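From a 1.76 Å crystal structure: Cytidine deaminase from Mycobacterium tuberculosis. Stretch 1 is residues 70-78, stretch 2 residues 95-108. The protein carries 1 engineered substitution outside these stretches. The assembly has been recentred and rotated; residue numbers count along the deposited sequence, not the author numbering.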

# COMPACT_ATOMS: atom_id res chain seq x y z
N GLY A 70 8.38 -6.71 20.23
CA GLY A 70 6.94 -6.66 20.17
C GLY A 70 6.35 -5.91 21.35
O GLY A 70 7.04 -5.15 22.03
N GLY A 71 5.06 -6.13 21.58
CA GLY A 71 4.33 -5.47 22.65
C GLY A 71 3.22 -4.60 22.11
O GLY A 71 2.80 -4.74 20.96
N ARG A 72 2.73 -3.71 22.97
CA ARG A 72 1.63 -2.82 22.65
C ARG A 72 2.08 -1.36 22.75
O ARG A 72 2.87 -1.02 23.62
N LEU A 73 1.57 -0.51 21.86
CA LEU A 73 1.86 0.93 21.91
C LEU A 73 0.90 1.61 22.87
O LEU A 73 -0.30 1.35 22.83
N LEU A 74 1.44 2.49 23.72
CA LEU A 74 0.65 3.28 24.68
C LEU A 74 0.42 4.72 24.24
O LEU A 74 -0.62 5.32 24.54
N ALA A 75 1.40 5.28 23.54
CA ALA A 75 1.38 6.68 23.16
C ALA A 75 2.30 6.88 21.96
O ALA A 75 3.35 6.24 21.89
N LEU A 76 1.88 7.73 21.03
CA LEU A 76 2.64 8.08 19.86
C LEU A 76 2.58 9.60 19.56
O LEU A 76 1.53 10.21 19.62
N ALA A 77 3.73 10.18 19.21
CA ALA A 77 3.80 11.54 18.65
C ALA A 77 4.33 11.47 17.22
O ALA A 77 5.27 10.73 16.94
N CYS A 78 3.72 12.24 16.33
CA CYS A 78 4.14 12.34 14.93
C CYS A 78 4.35 13.82 14.60
O CYS A 78 3.49 14.63 14.88
N VAL A 95 -3.33 0.95 10.97
CA VAL A 95 -2.16 0.18 11.37
C VAL A 95 -1.88 0.33 12.87
O VAL A 95 -1.68 -0.67 13.57
N LEU A 96 -1.90 1.56 13.38
CA LEU A 96 -1.62 1.80 14.81
C LEU A 96 -2.67 1.13 15.71
O LEU A 96 -2.35 0.64 16.80
N LEU A 97 -3.92 1.10 15.25
CA LEU A 97 -5.01 0.50 16.03
C LEU A 97 -4.76 -0.98 16.33
O LEU A 97 -5.10 -1.48 17.41
N GLU A 98 -4.16 -1.68 15.36
CA GLU A 98 -3.81 -3.09 15.50
C GLU A 98 -2.85 -3.32 16.66
O GLU A 98 -2.85 -4.40 17.27
N HIS A 99 -2.02 -2.32 16.96
CA HIS A 99 -0.93 -2.48 17.92
C HIS A 99 -1.07 -1.71 19.22
O HIS A 99 -0.33 -1.96 20.16
N GLY A 100 -2.03 -0.79 19.27
CA GLY A 100 -2.32 -0.04 20.49
C GLY A 100 -3.79 0.06 20.87
O GLY A 100 -4.10 0.47 21.99
N GLY A 101 -4.69 -0.28 19.95
CA GLY A 101 -6.11 -0.23 20.20
C GLY A 101 -6.67 1.17 20.37
O GLY A 101 -5.99 2.18 20.12
N SER A 102 -7.93 1.23 20.81
CA SER A 102 -8.66 2.49 20.91
C SER A 102 -8.08 3.47 21.94
O SER A 102 -8.26 4.68 21.80
N GLU A 103 -7.41 2.96 22.96
CA GLU A 103 -6.87 3.81 24.02
C GLU A 103 -5.46 4.33 23.77
O GLU A 103 -4.94 5.08 24.58
N LEU A 104 -4.85 3.93 22.66
CA LEU A 104 -3.55 4.48 22.27
C LEU A 104 -3.68 6.00 22.13
O LEU A 104 -4.55 6.46 21.42
N LEU A 105 -2.84 6.75 22.83
CA LEU A 105 -2.90 8.21 22.77
C LEU A 105 -2.02 8.74 21.66
O LEU A 105 -0.86 8.31 21.49
N ILE A 106 -2.57 9.70 20.91
CA ILE A 106 -1.91 10.32 19.78
C ILE A 106 -1.70 11.81 20.07
O ILE A 106 -2.65 12.53 20.31
N ASP A 107 -0.45 12.26 20.06
CA ASP A 107 -0.14 13.66 20.33
C ASP A 107 -0.89 14.59 19.39
O ASP A 107 -1.19 14.23 18.24
N HIS A 108 -1.19 15.78 19.88
CA HIS A 108 -1.98 16.75 19.16
C HIS A 108 -1.55 18.12 19.72
O HIS A 108 -1.19 18.20 20.89

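Leucines fill the centre of the contact between strand 73-78 and the helix and short strand of the second stretch. L73 (m, t) points toward the helix and sets CD1 3.7 Å from L96 CD2; L76, chi1 t with chi2 between wells at 142°, brings its CD1 to 3.6 Å from the same L96 CD2. L96 (m, t), itself directed toward the strand, thus packs against both. L104 (t, p) starts sideways, but its end turns in: CD1 lies 3.9 Å from L73 CB and 3.3 Å from A75 N, covering the strand backbone. I106 (m, m) shares a sheet face with L76, its CD1 4.2 Å from L76 CB, whereas A75 and L105 occupy the other face. L74 points away. G100 passes close to the strand, CA 3.4 Å from L73 O; a CB here would clash with that oxygen and with L104 CD2. At one end, D107 (t) points toward the strand, OD2 3.6 Å from A77 CB. At the polar edge, R72 (m, m, m, chi4 175°) curls its guanidinium over the helix end, one face covered by G100 CA and H99 C, with NH1 3.2 Å from E98 O. Water 1 links R72 NH1 (3.0 Å) to L97 O (2.8 Å), and water 2 links R72 NH1 (2.8 Å) to E98 O (2.9 Å).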

# COMPACT_ATOMS: atom_id res chain seq x y z
CB ARG A 72 0.47 -3.04 23.64
CG ARG A 72 -0.15 -4.43 23.59
CD ARG A 72 -1.10 -4.59 22.41
NE ARG A 72 -2.33 -3.82 22.58
CZ ARG A 72 -3.28 -3.70 21.66
NH1 ARG A 72 -3.16 -4.31 20.48
NH2 ARG A 72 -4.37 -2.97 21.91
CB LEU A 73 1.72 1.56 20.52
CG LEU A 73 2.57 0.94 19.41
CD1 LEU A 73 2.28 1.66 18.10
CD2 LEU A 73 4.05 0.98 19.74
CB LEU A 74 1.34 3.28 26.04
CG LEU A 74 1.50 1.91 26.70
CD1 LEU A 74 2.09 2.07 28.09
CD2 LEU A 74 0.19 1.15 26.76
CB ALA A 75 1.84 7.54 24.32
CB LEU A 76 2.11 7.28 18.65
CG LEU A 76 2.85 7.51 17.33
CD1 LEU A 76 2.97 6.21 16.54
CD2 LEU A 76 2.17 8.57 16.48
CB ALA A 77 4.71 12.44 19.50
CB CYS A 78 3.05 11.79 14.03
SG CYS A 78 3.48 11.71 12.28
CB VAL A 95 -0.91 0.55 10.52
CG1 VAL A 95 0.33 -0.13 11.07
CG2 VAL A 95 -1.12 0.16 9.06
CB LEU A 96 -1.53 3.30 15.09
CG LEU A 96 -0.29 4.04 14.55
CD1 LEU A 96 -0.45 5.55 14.69
CD2 LEU A 96 0.94 3.54 15.26
CB LEU A 97 -6.34 0.66 15.29
CG LEU A 97 -7.58 0.32 16.11
CD1 LEU A 97 -7.89 1.43 17.10
CD2 LEU A 97 -8.76 0.05 15.20
CB GLU A 98 -3.15 -3.56 14.20
CG GLU A 98 -2.88 -5.04 14.09
CD GLU A 98 -4.12 -5.85 13.71
OE1 GLU A 98 -4.26 -6.96 14.23
OE2 GLU A 98 -4.95 -5.37 12.90
CB HIS A 99 0.37 -2.15 17.20
CG HIS A 99 0.60 -3.06 16.04
ND1 HIS A 99 0.33 -2.71 14.73
CD2 HIS A 99 0.91 -4.38 16.02
CE1 HIS A 99 0.53 -3.75 13.95
NE2 HIS A 99 0.89 -4.77 14.70
CB SER A 102 -10.12 2.21 21.25
OG SER A 102 -10.21 1.45 22.44
CB GLU A 103 -6.94 3.08 25.37
CG GLU A 103 -8.33 2.53 25.68
CD GLU A 103 -9.43 3.55 25.44
OE1 GLU A 103 -10.42 3.21 24.75
OE2 GLU A 103 -9.30 4.70 25.91
CB LEU A 104 -3.10 3.87 20.94
CG LEU A 104 -1.93 4.52 20.21
CD1 LEU A 104 -0.69 4.61 21.09
CD2 LEU A 104 -1.62 3.74 18.94
CB LEU A 105 -2.51 8.84 24.11
CG LEU A 105 -3.43 8.52 25.28
CD1 LEU A 105 -2.84 9.08 26.57
CD2 LEU A 105 -4.82 9.07 25.05
CB ILE A 106 -2.80 10.18 18.52
CG1 ILE A 106 -3.16 8.69 18.25
CG2 ILE A 106 -2.12 10.84 17.33
CD1 ILE A 106 -1.97 7.80 18.00
CB ASP A 107 1.37 13.93 20.17
CG ASP A 107 1.87 15.05 21.07
OD1 ASP A 107 1.05 15.71 21.76
OD2 ASP A 107 3.10 15.26 21.10
CB HIS A 108 -3.46 16.44 19.39
CG HIS A 108 -4.40 17.43 18.77
ND1 HIS A 108 -5.05 17.20 17.58
CD2 HIS A 108 -4.80 18.65 19.19
CE1 HIS A 108 -5.80 18.25 17.28
NE2 HIS A 108 -5.67 19.14 18.24
O HOH W 1 -5.64 -3.76 18.94
O HOH W 2 -1.53 -6.12 19.20
O HOH W 3 -2.53 0.84 24.16
O HOH W 4 -2.48 4.74 26.47
O HOH W 5 0.83 13.09 16.55